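Local coordinates for protein glutathione S-transferase (Burkholderia glumae, PDB 4ISD) that binds glutathione and, as a member of the glutathione S-transferase family, probably catalyses its conjugation, through the thiol, to electrophilic substrates, at residues S18-S23 and A109-D114; M22-V27 and S75-Y80; A102-L107 and C167-D172. One frame throughout, in Å; residues are numbered along the deposited sequence.

Contact 1: residues S18-S23 and A109-D114. With GSH (glutathione), chain F.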
ATOM      1  N   SER A  18      13.963   6.913   8.311  1.00 62.73           N
ATOM      2  CA  SER A  18      12.789   6.269   7.706  1.00 58.21           C
ATOM      3  C   SER A  18      12.850   4.738   7.549  1.00 57.18           C
ATOM      4  O   SER A  18      13.779   4.197   6.953  1.00 62.26           O
ATOM      5  CB  SER A  18      12.476   6.890   6.345  1.00 56.26           C
ATOM      6  OG  SER A  18      11.410   6.195   5.708  1.00 51.27           O
ATOM      7  N   ALA A  19      11.840   4.051   8.074  1.00 51.52           N
ATOM      8  CA  ALA A  19      11.718   2.613   7.897  1.00 47.34           C
ATOM      9  C   ALA A  19      11.413   2.280   6.445  1.00 55.58           C
ATOM     10  O   ALA A  19      11.615   1.150   5.990  1.00 60.70           O
ATOM     11  CB  ALA A  19      10.618   2.089   8.769  1.00 47.00           C
ATOM     12  N   PHE A  20      10.907   3.267   5.717  1.00 52.98           N
ATOM     13  CA  PHE A  20      10.431   3.026   4.370  1.00 49.67           C
ATOM     14  C   PHE A  20      11.508   3.318   3.350  1.00 48.85           C
ATOM     15  O   PHE A  20      11.575   2.668   2.308  1.00 50.47           O
ATOM     16  CB  PHE A  20       9.158   3.832   4.109  1.00 49.19           C
ATOM     17  CG  PHE A  20       8.064   3.538   5.092  1.00 45.63           C
ATOM     18  CD1 PHE A  20       7.582   2.237   5.233  1.00 46.36           C
ATOM     19  CD2 PHE A  20       7.539   4.545   5.898  1.00 38.48           C
ATOM     20  CE1 PHE A  20       6.577   1.943   6.152  1.00 47.53           C
ATOM     21  CE2 PHE A  20       6.537   4.269   6.822  1.00 37.02           C
ATOM     22  CZ  PHE A  20       6.048   2.967   6.947  1.00 44.20           C
ATOM     23  N   ALA A  21      12.350   4.295   3.664  1.00 47.11           N
ATOM     24  CA  ALA A  21      13.531   4.560   2.868  1.00 41.90           C
ATOM     25  C   ALA A  21      14.379   3.295   2.880  1.00 43.51           C
ATOM     26  O   ALA A  21      14.818   2.800   1.832  1.00 44.71           O
ATOM     27  CB  ALA A  21      14.305   5.723   3.454  1.00 39.89           C
ATOM     28  N   MET A  22      14.575   2.758   4.078  1.00 45.85           N
ATOM     29  CA  MET A  22      15.399   1.574   4.262  1.00 44.40           C
ATOM     30  C   MET A  22      14.870   0.400   3.445  1.00 42.26           C
ATOM     31  O   MET A  22      15.638  -0.380   2.862  1.00 44.19           O
ATOM     32  CB  MET A  22      15.444   1.210   5.734  1.00 45.73           C
ATOM     33  CG  MET A  22      16.206  -0.049   6.025  1.00 50.36           C
ATOM     34  SD  MET A  22      16.358  -0.276   7.796  1.00 62.20           S
ATOM     35  CE  MET A  22      16.293  -2.055   7.819  1.00 83.35           C
ATOM     36  N   SER A  23      13.551   0.299   3.383  1.00 39.06           N
ATOM     37  CA  SER A  23      12.900  -0.761   2.630  1.00 37.99           C
ATOM     38  C   SER A  23      13.262  -0.742   1.146  1.00 40.29           C
ATOM     39  O   SER A  23      13.572  -1.787   0.564  1.00 41.56           O
ATOM     40  CB  SER A  23      11.389  -0.650   2.786  1.00 37.23           C
ATOM     41  OG  SER A  23      10.767  -1.777   2.198  1.00 41.74           O
ATOM     42  N   ALA A 109       1.096  -3.494   3.068  1.00 34.16           N
ATOM     43  CA  ALA A 109       0.052  -2.473   3.135  1.00 38.24           C
ATOM     44  C   ALA A 109      -0.421  -2.276   4.568  1.00 36.80           C
ATOM     45  O   ALA A 109      -0.718  -1.151   5.000  1.00 38.13           O
ATOM     46  CB  ALA A 109      -1.132  -2.858   2.242  1.00 28.52           C
ATOM     47  N   TRP A 110      -0.518  -3.380   5.296  1.00 35.43           N
ATOM     48  CA  TRP A 110      -1.008  -3.315   6.657  1.00 40.03           C
ATOM     49  C   TRP A 110      -0.054  -2.458   7.460  1.00 33.21           C
ATOM     50  O   TRP A 110      -0.466  -1.493   8.115  1.00 29.98           O
ATOM     51  CB  TRP A 110      -1.101  -4.707   7.268  1.00 45.35           C
ATOM     52  CG  TRP A 110      -1.807  -4.719   8.589  1.00 49.68           C
ATOM     53  CD1 TRP A 110      -2.746  -3.823   9.037  1.00 45.37           C
ATOM     54  CD2 TRP A 110      -1.612  -5.660   9.649  1.00 49.15           C
ATOM     55  NE1 TRP A 110      -3.152  -4.163  10.309  1.00 46.43           N
ATOM     56  CE2 TRP A 110      -2.473  -5.289  10.701  1.00 53.79           C
ATOM     57  CE3 TRP A 110      -0.814  -6.791   9.796  1.00 42.19           C
ATOM     58  CZ2 TRP A 110      -2.541  -6.013  11.893  1.00 57.45           C
ATOM     59  CZ3 TRP A 110      -0.886  -7.501  10.972  1.00 53.45           C
ATOM     60  CH2 TRP A 110      -1.742  -7.110  12.010  1.00 54.52           C
ATOM     61  N   ILE A 111       1.227  -2.809   7.381  1.00 31.85           N
ATOM     62  CA  ILE A 111       2.277  -2.081   8.080  1.00 35.87           C
ATOM     63  C   ILE A 111       2.199  -0.588   7.773  1.00 35.71           C
ATOM     64  O   ILE A 111       2.209   0.251   8.672  1.00 43.04           O
ATOM     65  CB  ILE A 111       3.655  -2.641   7.698  1.00 37.77           C
ATOM     66  CG1 ILE A 111       3.858  -3.994   8.383  1.00 40.03           C
ATOM     67  CG2 ILE A 111       4.754  -1.663   8.069  1.00 30.63           C
ATOM     68  CD1 ILE A 111       5.027  -4.767   7.861  1.00 41.09           C
ATOM     69  N   ARG A 112       2.059  -0.266   6.496  1.00 31.45           N
ATOM     70  CA  ARG A 112       2.073   1.113   6.064  1.00 26.48           C
ATOM     71  C   ARG A 112       0.793   1.896   6.379  1.00 38.29           C
ATOM     72  O   ARG A 112       0.778   3.122   6.215  1.00 36.84           O
ATOM     73  CB  ARG A 112       2.328   1.149   4.561  1.00 31.10           C
ATOM     74  CG  ARG A 112       3.752   0.819   4.161  1.00 25.10           C
ATOM     75  CD  ARG A 112       3.881   0.516   2.682  1.00 25.28           C
ATOM     76  NE  ARG A 112       5.274   0.312   2.312  1.00 40.91           N
ATOM     77  CZ  ARG A 112       5.993  -0.769   2.631  1.00 38.27           C
ATOM     78  NH1 ARG A 112       5.445  -1.767   3.338  1.00 30.79           N
ATOM     79  NH2 ARG A 112       7.267  -0.850   2.247  1.00 40.11           N
ATOM     80  N   SER A 113      -0.279   1.219   6.811  1.00 33.44           N
ATOM     81  CA  SER A 113      -1.572   1.907   6.986  1.00 36.76           C
ATOM     82  C   SER A 113      -2.272   1.673   8.333  1.00 42.97           C
ATOM     83  O   SER A 113      -3.412   2.101   8.529  1.00 42.32           O
ATOM     84  CB  SER A 113      -2.537   1.514   5.867  1.00 34.83           C
ATOM     85  OG  SER A 113      -2.864   0.136   5.957  1.00 38.96           O
ATOM     86  N   ASP A 114      -1.614   0.962   9.239  1.00 40.09           N
ATOM     87  CA  ASP A 114      -2.157   0.745  10.570  1.00 47.49           C
ATOM     88  C   ASP A 114      -1.069   1.117  11.568  1.00 54.78           C
ATOM     89  O   ASP A 114      -0.003   1.606  11.169  1.00 58.72           O
ATOM     90  CB  ASP A 114      -2.551  -0.723  10.747  1.00 47.66           C
ATOM     91  CG  ASP A 114      -3.845  -0.900  11.526  1.00 56.96           C
ATOM     92  OD1 ASP A 114      -4.348   0.084  12.110  1.00 59.63           O
ATOM     93  OD2 ASP A 114      -4.359  -2.039  11.553  1.00 61.25           O
TER
HETATM   94  N1  GSH F 301       3.647   4.576   2.501  1.00 31.99           N
HETATM   95  CA1 GSH F 301       4.822   5.400   2.316  1.00 31.18           C
HETATM   96  C1  GSH F 301       5.981   4.640   1.729  1.00 39.32           C
HETATM   97  O11 GSH F 301       6.119   3.395   1.905  1.00 38.65           O
HETATM   98  O12 GSH F 301       6.818   5.273   1.030  1.00 40.50           O
HETATM   99  CB1 GSH F 301       5.210   6.152   3.563  1.00 27.66           C
HETATM  100  CG1 GSH F 301       6.340   7.134   3.217  1.00 29.12           C
HETATM  101  CD1 GSH F 301       6.607   8.053   4.425  1.00 31.73           C
HETATM  102  OE1 GSH F 301       5.830   8.064   5.372  1.00 33.19           O
HETATM  103  N2  GSH F 301       7.798   8.905   4.444  1.00 35.46           N
HETATM  104  CA2 GSH F 301       8.099   9.780   5.555  1.00 42.25           C
HETATM  105  C2  GSH F 301       8.063  11.210   5.112  1.00 43.69           C
HETATM  106  O2  GSH F 301       8.408  11.532   3.991  1.00 40.05           O
HETATM  107  CB2 GSH F 301       9.476   9.509   6.088  1.00 40.23           C
HETATM  108  SG2 GSH F 301       9.354   9.156   7.824  1.00 79.79           S
HETATM  109  N3  GSH F 301       7.624  12.245   6.017  1.00 46.87           N
HETATM  110  CA3 GSH F 301       7.607  13.608   5.526  1.00 51.77           C
HETATM  111  C3  GSH F 301       6.167  14.018   5.399  1.00 58.66           C
HETATM  112  O31 GSH F 301       5.271  13.133   5.294  1.00 56.18           O
HETATM  113  O32 GSH F 301       5.859  15.245   5.410  1.00 66.40           O
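Ile111 meets Phe20 lightly: its CG2 lies 4.5 Å from Phe20 CE1, near the plane of the ring and at its edge. The next residue, Arg112, carries the contact. The axes of helices 19-23 and 109-113 stay 12.7 Å apart and run nearly antiparallel (151°), a gap spanned here by the Arg112 and Phe20 side chains. Arg112 does so with CG beside its backbone N (chi1 -73°) and an extended run from CG to NE, sliding past Phe20 in the opposite direction. Its CG lies 3.6 Å from Phe20 CE1, and Phe20 CD1 sits above one face of the guanidinium, near the rim, with ring and guanidinium planes inclined to each other. At the edge of the guanidinium, in its plane, Ser23 OG is 3.6 Å from Arg112 NH2. This is no hydrogen bond: Ser23 OG pairs with Asp172, while NH2 binds Ser74 OG and NH1 makes a salt bridge to Asp172. Arg112 NE donates to O11 of glutathione over 3.2 Å (139°), and Phe20 CD2 approaches GSH CB1 to 3.7 Å. Ser18 OG caps the helix, accepting from Phe20 N and, over 2.9 Å, from Ala21 N, and lies 4.2 Å from GSH SG2. Further along, Ser113 OG donates to Ala109 O and also bonds to Arg60 NH1 of the second subunit. Chemically, an arginine held by several acceptors presents NE to the glutamyl carboxylate of glutathione, and its positive charge would be expected to favour that anion; the N-terminal and C-terminal domains thereby share the ligand pocket.

Contact 2: residues M22-V27 and S75-Y80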
ATOM      1  N   MET A  22      14.575   2.758   4.078  1.00 45.85           N
ATOM      2  CA  MET A  22      15.399   1.574   4.262  1.00 44.40           C
ATOM      3  C   MET A  22      14.870   0.400   3.445  1.00 42.26           C
ATOM      4  O   MET A  22      15.638  -0.380   2.862  1.00 44.19           O
ATOM      5  CB  MET A  22      15.444   1.210   5.734  1.00 45.73           C
ATOM      6  CG  MET A  22      16.206  -0.049   6.025  1.00 50.36           C
ATOM      7  SD  MET A  22      16.358  -0.276   7.796  1.00 62.20           S
ATOM      8  CE  MET A  22      16.293  -2.055   7.819  1.00 83.35           C
ATOM      9  N   SER A  23      13.551   0.299   3.383  1.00 39.06           N
ATOM     10  CA  SER A  23      12.900  -0.761   2.630  1.00 37.99           C
ATOM     11  C   SER A  23      13.262  -0.742   1.146  1.00 40.29           C
ATOM     12  O   SER A  23      13.572  -1.787   0.564  1.00 41.56           O
ATOM     13  CB  SER A  23      11.389  -0.650   2.786  1.00 37.23           C
ATOM     14  OG  SER A  23      10.767  -1.777   2.198  1.00 41.74           O
ATOM     15  N   ALA A  24      13.220   0.443   0.536  1.00 36.41           N
ATOM     16  CA  ALA A  24      13.525   0.566  -0.891  1.00 39.77           C
ATOM     17  C   ALA A  24      15.005   0.295  -1.136  1.00 43.91           C
ATOM     18  O   ALA A  24      15.382  -0.383  -2.101  1.00 47.71           O
ATOM     19  CB  ALA A  24      13.128   1.958  -1.434  1.00 32.98           C
ATOM     20  N   PHE A  25      15.836   0.849  -0.263  1.00 39.48           N
ATOM     21  CA  PHE A  25      17.263   0.619  -0.318  1.00 40.45           C
ATOM     22  C   PHE A  25      17.523  -0.887  -0.275  1.00 44.02           C
ATOM     23  O   PHE A  25      18.405  -1.392  -0.978  1.00 46.38           O
ATOM     24  CB  PHE A  25      17.955   1.330   0.856  1.00 30.91           C
ATOM     25  CG  PHE A  25      19.452   1.118   0.914  1.00 33.03           C
ATOM     26  CD1 PHE A  25      19.986  -0.093   1.351  1.00 34.39           C
ATOM     27  CD2 PHE A  25      20.322   2.140   0.560  1.00 40.46           C
ATOM     28  CE1 PHE A  25      21.373  -0.296   1.414  1.00 47.75           C
ATOM     29  CE2 PHE A  25      21.700   1.958   0.623  1.00 51.53           C
ATOM     30  CZ  PHE A  25      22.234   0.729   1.055  1.00 53.67           C
ATOM     31  N   VAL A  26      16.767  -1.610   0.548  1.00 44.15           N
ATOM     32  CA  VAL A  26      17.034  -3.043   0.699  1.00 44.50           C
ATOM     33  C   VAL A  26      16.684  -3.796  -0.577  1.00 45.26           C
ATOM     34  O   VAL A  26      17.381  -4.740  -0.957  1.00 45.77           O
ATOM     35  CB  VAL A  26      16.344  -3.663   1.945  1.00 35.63           C
ATOM     36  CG1 VAL A  26      16.270  -5.179   1.831  1.00 29.21           C
ATOM     37  CG2 VAL A  26      17.081  -3.242   3.226  1.00 35.73           C
ATOM     38  N   VAL A  27      15.633  -3.349  -1.266  1.00 48.49           N
ATOM     39  CA  VAL A  27      15.240  -3.996  -2.518  1.00 43.58           C
ATOM     40  C   VAL A  27      16.354  -3.899  -3.559  1.00 43.49           C
ATOM     41  O   VAL A  27      16.744  -4.906  -4.165  1.00 46.75           O
ATOM     42  CB  VAL A  27      13.926  -3.420  -3.067  1.00 40.59           C
ATOM     43  CG1 VAL A  27      13.583  -4.044  -4.406  1.00 39.28           C
ATOM     44  CG2 VAL A  27      12.813  -3.669  -2.085  1.00 41.43           C
ATOM     45  N   SER A  75       6.523   0.503  -1.248  1.00 26.88           N
ATOM     46  CA  SER A  75       5.940  -0.749  -1.726  1.00 34.19           C
ATOM     47  C   SER A  75       5.798  -0.735  -3.260  1.00 40.13           C
ATOM     48  O   SER A  75       6.130  -1.718  -3.924  1.00 43.22           O
ATOM     49  CB  SER A  75       4.601  -1.070  -1.030  1.00 42.13           C
ATOM     50  OG  SER A  75       3.527  -0.244  -1.472  1.00 41.18           O
ATOM     51  N   ALA A  76       5.326   0.379  -3.819  1.00 37.10           N
ATOM     52  CA  ALA A  76       5.203   0.519  -5.269  1.00 34.64           C
ATOM     53  C   ALA A  76       6.568   0.413  -5.954  1.00 38.01           C
ATOM     54  O   ALA A  76       6.700  -0.138  -7.065  1.00 38.61           O
ATOM     55  CB  ALA A  76       4.531   1.843  -5.622  1.00 30.05           C
ATOM     56  N   ILE A  77       7.583   0.954  -5.282  1.00 29.83           N
ATOM     57  CA  ILE A  77       8.957   0.792  -5.724  1.00 33.79           C
ATOM     58  C   ILE A  77       9.370  -0.688  -5.760  1.00 36.57           C
ATOM     59  O   ILE A  77       9.937  -1.152  -6.759  1.00 34.54           O
ATOM     60  CB  ILE A  77       9.930   1.594  -4.835  1.00 34.24           C
ATOM     61  CG1 ILE A  77       9.644   3.094  -4.973  1.00 33.77           C
ATOM     62  CG2 ILE A  77      11.385   1.262  -5.196  1.00 30.97           C
ATOM     63  CD1 ILE A  77      10.481   3.987  -4.059  1.00 31.11           C
ATOM     64  N   ALA A  78       9.087  -1.424  -4.684  1.00 33.22           N
ATOM     65  CA  ALA A  78       9.416  -2.851  -4.636  1.00 32.87           C
ATOM     66  C   ALA A  78       8.748  -3.637  -5.768  1.00 38.51           C
ATOM     67  O   ALA A  78       9.389  -4.486  -6.400  1.00 42.98           O
ATOM     68  CB  ALA A  78       9.045  -3.445  -3.292  1.00 37.58           C
ATOM     69  N   GLU A  79       7.475  -3.341  -6.027  1.00 32.70           N
ATOM     70  CA  GLU A  79       6.694  -4.025  -7.062  1.00 35.02           C
ATOM     71  C   GLU A  79       7.263  -3.742  -8.440  1.00 38.41           C
ATOM     72  O   GLU A  79       7.261  -4.600  -9.334  1.00 40.42           O
ATOM     73  CB  GLU A  79       5.248  -3.528  -7.030  1.00 40.51           C
ATOM     74  CG  GLU A  79       4.519  -3.801  -5.734  1.00 41.76           C
ATOM     75  CD  GLU A  79       3.913  -5.182  -5.702  1.00 47.47           C
ATOM     76  OE1 GLU A  79       3.957  -5.889  -6.742  1.00 49.71           O
ATOM     77  OE2 GLU A  79       3.394  -5.560  -4.634  1.00 47.51           O
ATOM     78  N   TYR A  80       7.738  -2.514  -8.604  1.00 38.34           N
ATOM     79  CA  TYR A  80       8.217  -2.040  -9.891  1.00 38.32           C
ATOM     80  C   TYR A  80       9.615  -2.562 -10.203  1.00 40.42           C
ATOM     81  O   TYR A  80       9.892  -2.973 -11.339  1.00 42.38           O
ATOM     82  CB  TYR A  80       8.196  -0.510  -9.913  1.00 34.08           C
ATOM     83  CG  TYR A  80       8.915   0.098 -11.088  1.00 37.59           C
ATOM     84  CD1 TYR A  80       8.326   0.127 -12.348  1.00 37.19           C
ATOM     85  CD2 TYR A  80      10.189   0.651 -10.937  1.00 39.92           C
ATOM     86  CE1 TYR A  80       8.986   0.689 -13.431  1.00 40.20           C
ATOM     87  CE2 TYR A  80      10.848   1.220 -12.008  1.00 42.40           C
ATOM     88  CZ  TYR A  80      10.247   1.229 -13.250  1.00 46.21           C
ATOM     89  OH  TYR A  80      10.907   1.782 -14.319  1.00 57.92           O
TER
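Val27 and Ala78 face each other, and their CA atoms, 6.3 Å apart, are the nearest pair between 22-27 and 75-80. The conformation of Val27 decides which methyl does the touching. CG1 lies anti to the backbone N (chi1 177°) and CG2 beside it, and CG2 is the branch that reaches the Ala78 methyl, with 4.0 Å between Val27 CG2 and Ala78 CB. Val27 CG1 remains farther off, 4.7 Å from Ala78 CB. The second pair joins Ala24 to Ile77. With CG1 of Ile77 beside its backbone N (chi1 -64°), the CG2 branch swings anti to that nitrogen and comes 4.2 Å from Ala24 CB. The chain from CA to CD1 is extended (chi2 176°), which brings CD1 almost as near the same methyl from another side, so the Ala24 methyl faces both ends of the branched side chain while CG1 stands back. Each alanine thus meets a branched residue of the other helix, and no hydrogen bond crosses the interface, which buries 148 Å² in all. Helices 19-31 and 74-84 of this thioredoxin-like domain lie side by side here. Ile168 of helix 168-177 covers Ser23, Val26 and Val27; Phe25 stacks edge-to-face with Trp207 of helix 202-212, and Tyr80 reaches His66 of strand 63-66 and Phe69 of strand 69-72, tying helix 74-84 to the sheet.

Contact 3: residues A102-L107 and C167-D172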
ATOM      1  N   ALA A 102       0.312 -12.547  -2.528  1.00 36.66           N
ATOM      2  CA  ALA A 102      -0.799 -11.738  -2.028  1.00 53.08           C
ATOM      3  C   ALA A 102      -0.661 -11.469  -0.518  1.00 51.87           C
ATOM      4  O   ALA A 102      -1.046 -10.394  -0.028  1.00 47.00           O
ATOM      5  CB  ALA A 102      -2.168 -12.377  -2.379  1.00 38.25           C
ATOM      6  N   LEU A 103      -0.086 -12.428   0.210  1.00 48.41           N
ATOM      7  CA  LEU A 103       0.081 -12.263   1.652  1.00 44.88           C
ATOM      8  C   LEU A 103       1.187 -11.256   2.004  1.00 38.70           C
ATOM      9  O   LEU A 103       1.083 -10.511   2.998  1.00 33.96           O
ATOM     10  CB  LEU A 103       0.335 -13.609   2.333  1.00 45.23           C
ATOM     11  CG  LEU A 103      -0.855 -14.558   2.245  1.00 48.51           C
ATOM     12  CD1 LEU A 103      -0.605 -15.825   3.011  1.00 36.89           C
ATOM     13  CD2 LEU A 103      -2.117 -13.860   2.742  1.00 43.40           C
ATOM     14  N   ALA A 104       2.243 -11.229   1.196  1.00 30.48           N
ATOM     15  CA  ALA A 104       3.309 -10.271   1.424  1.00 33.90           C
ATOM     16  C   ALA A 104       2.785  -8.869   1.105  1.00 42.09           C
ATOM     17  O   ALA A 104       3.016  -7.916   1.854  1.00 44.19           O
ATOM     18  CB  ALA A 104       4.528 -10.614   0.576  1.00 33.07           C
ATOM     19  N   ARG A 105       2.060  -8.756  -0.004  1.00 40.24           N
ATOM     20  CA  ARG A 105       1.420  -7.504  -0.365  1.00 38.56           C
ATOM     21  C   ARG A 105       0.487  -7.017   0.737  1.00 40.52           C
ATOM     22  O   ARG A 105       0.497  -5.828   1.106  1.00 42.77           O
ATOM     23  CB  ARG A 105       0.666  -7.658  -1.676  1.00 33.09           C
ATOM     24  CG  ARG A 105       1.572  -7.609  -2.904  1.00 29.05           C
ATOM     25  CD  ARG A 105       0.779  -7.993  -4.133  1.00 44.30           C
ATOM     26  NE  ARG A 105       1.534  -7.878  -5.368  1.00 43.83           N
ATOM     27  CZ  ARG A 105       1.300  -8.627  -6.439  1.00 47.88           C
ATOM     28  NH1 ARG A 105       0.344  -9.557  -6.401  1.00 37.12           N
ATOM     29  NH2 ARG A 105       2.028  -8.459  -7.537  1.00 45.14           N
ATOM     30  N   GLN A 106      -0.310  -7.935   1.270  1.00 35.31           N
ATOM     31  CA  GLN A 106      -1.107  -7.631   2.454  1.00 37.44           C
ATOM     32  C   GLN A 106      -0.279  -7.111   3.638  1.00 40.52           C
ATOM     33  O   GLN A 106      -0.635  -6.104   4.255  1.00 40.98           O
ATOM     34  CB  GLN A 106      -1.891  -8.852   2.896  1.00 39.71           C
ATOM     35  CG  GLN A 106      -2.425  -8.730   4.306  1.00 43.93           C
ATOM     36  CD  GLN A 106      -3.265  -9.927   4.695  1.00 49.72           C
ATOM     37  OE1 GLN A 106      -4.506  -9.872   4.670  1.00 46.68           O
ATOM     38  NE2 GLN A 106      -2.593 -11.029   5.047  1.00 46.95           N
ATOM     39  N   LEU A 107       0.816  -7.793   3.961  1.00 41.60           N
ATOM     40  CA  LEU A 107       1.615  -7.399   5.123  1.00 39.39           C
ATOM     41  C   LEU A 107       2.211  -5.987   4.940  1.00 35.08           C
ATOM     42  O   LEU A 107       2.093  -5.138   5.839  1.00 33.88           O
ATOM     43  CB  LEU A 107       2.687  -8.453   5.436  1.00 40.12           C
ATOM     44  CG  LEU A 107       3.620  -8.318   6.653  1.00 33.13           C
ATOM     45  CD1 LEU A 107       2.855  -7.993   7.937  1.00 29.86           C
ATOM     46  CD2 LEU A 107       4.454  -9.599   6.833  1.00 30.10           C
ATOM     47  N   CYS A 167      11.473 -12.235   1.902  1.00 47.65           N
ATOM     48  CA  CYS A 167      10.946 -11.262   0.949  1.00 42.02           C
ATOM     49  C   CYS A 167      11.011  -9.886   1.607  1.00 38.96           C
ATOM     50  O   CYS A 167      11.276  -9.793   2.817  1.00 34.39           O
ATOM     51  CB  CYS A 167       9.528 -11.612   0.478  1.00 38.27           C
ATOM     52  SG  CYS A 167       8.221 -11.596   1.725  1.00 39.33           S
ATOM     53  N   ILE A 168      10.792  -8.831   0.820  1.00 31.89           N
ATOM     54  CA  ILE A 168      10.888  -7.464   1.334  1.00 26.71           C
ATOM     55  C   ILE A 168       9.907  -7.209   2.482  1.00 33.47           C
ATOM     56  O   ILE A 168      10.147  -6.336   3.316  1.00 39.90           O
ATOM     57  CB  ILE A 168      10.703  -6.381   0.218  1.00 32.79           C
ATOM     58  CG1 ILE A 168      11.157  -5.017   0.734  1.00 27.36           C
ATOM     59  CG2 ILE A 168       9.258  -6.320  -0.289  1.00 22.25           C
ATOM     60  CD1 ILE A 168      12.589  -5.022   1.216  1.00 27.80           C
ATOM     61  N   ALA A 169       8.820  -7.981   2.536  1.00 33.87           N
ATOM     62  CA  ALA A 169       7.838  -7.861   3.617  1.00 33.13           C
ATOM     63  C   ALA A 169       8.457  -8.105   4.976  1.00 38.77           C
ATOM     64  O   ALA A 169       8.023  -7.500   5.955  1.00 37.35           O
ATOM     65  CB  ALA A 169       6.683  -8.810   3.411  1.00 35.67           C
ATOM     66  N   ASP A 170       9.466  -8.992   5.021  1.00 42.76           N
ATOM     67  CA  ASP A 170      10.163  -9.361   6.264  1.00 35.89           C
ATOM     68  C   ASP A 170      10.982  -8.220   6.850  1.00 35.66           C
ATOM     69  O   ASP A 170      10.980  -8.018   8.065  1.00 35.73           O
ATOM     70  CB  ASP A 170      11.070 -10.577   6.069  1.00 33.77           C
ATOM     71  CG  ASP A 170      10.295 -11.837   5.746  1.00 39.91           C
ATOM     72  OD1 ASP A 170       9.503 -12.265   6.618  1.00 47.55           O
ATOM     73  OD2 ASP A 170      10.483 -12.400   4.629  1.00 31.87           O
ATOM     74  N   THR A 171      11.694  -7.486   5.996  1.00 35.00           N
ATOM     75  CA  THR A 171      12.400  -6.285   6.448  1.00 30.80           C
ATOM     76  C   THR A 171      11.392  -5.315   7.052  1.00 38.62           C
ATOM     77  O   THR A 171      11.612  -4.760   8.132  1.00 37.46           O
ATOM     78  CB  THR A 171      13.088  -5.551   5.290  1.00 27.25           C
ATOM     79  OG1 THR A 171      13.827  -6.486   4.498  1.00 35.44           O
ATOM     80  CG2 THR A 171      14.031  -4.482   5.824  1.00 23.41           C
ATOM     81  N   ASP A 172      10.281  -5.123   6.342  1.00 39.18           N
ATOM     82  CA  ASP A 172       9.249  -4.194   6.772  1.00 33.77           C
ATOM     83  C   ASP A 172       8.669  -4.610   8.106  1.00 31.31           C
ATOM     84  O   ASP A 172       8.477  -3.775   8.999  1.00 31.89           O
ATOM     85  CB  ASP A 172       8.137  -4.129   5.728  1.00 42.85           C
ATOM     86  CG  ASP A 172       8.547  -3.354   4.505  1.00 45.56           C
ATOM     87  OD1 ASP A 172       9.614  -2.684   4.569  1.00 47.15           O
ATOM     88  OD2 ASP A 172       7.800  -3.408   3.499  1.00 40.34           O
TER
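Ala169 meets two residues of helix 98-113 with a single methyl. Its CB lies 4.0 Å from Ala104 CB and 4.2 Å from Leu107 CD2, and it also comes 4.1 Å from the backbone O of Ala104. Of all residues in the contact it has the most surface buried, 54 Å², and it projects directly at the other helix. Ala104 answers it methyl to methyl. Because neither side chain extends beyond CB, the backbones can approach closely: the CA atoms of Ala104 and Ala169 are 5.6 Å apart. The Ala104 methyl also faces the sulfur of Cys167, 4.0 Å between Ala104 CB and Cys167 SG. That sulfur sits between the backbone N and the carbonyl carbon (chi1 64°), turned to the alanine. Leu107, one turn on, sends CG anti to its backbone N (chi1 -177°); its CD2 branch touches Ala169 CB beside the Ala104 methyl, whereas CD1 stays farther off. Pro95 and Phe163 also pack on Ala104. At the head of helix 168-177, Cys167 N donates to Asp170 OD2 over 2.9 Å, nearly straight at 167°, while the other oxygen of Asp170 binds Tyr194 OH and Val162 N. This bond across three residues resembles the aspartate half of the capping box familiar at this helix in glutathione transferases. The helix faces themselves are joined without any hydrogen bond, by methyl groups and a sulfur: the side-chain contacts are apolar, and the two alanines allow the close backbone approach, while polar bonds beside it fix the start of helix 168-177.

How the contacts relate
From the N terminus, helix 19-31 opens contacts 1 and 2 together, sharing Met22 and Ser23. Contact 2 closes first, at 75-80, after a loop that holds strands 36-40, 63-66 and 69-72, and its loop falls within the longer one that contact 1 closes at 109-114. Contact 3 opens at 102-107, after contact 2 has closed, and crosses contact 1 before ending at 167-172 inside the C-terminal domain. Polar links join all three: Asp172 connects contact 3 to contact 1, and Glu79 OE2 of contact 2 forms a salt bridge to Arg105 NE of contact 3 (3.1 Å). Both domains are thus tied together, and all three contacts also touch the second subunit.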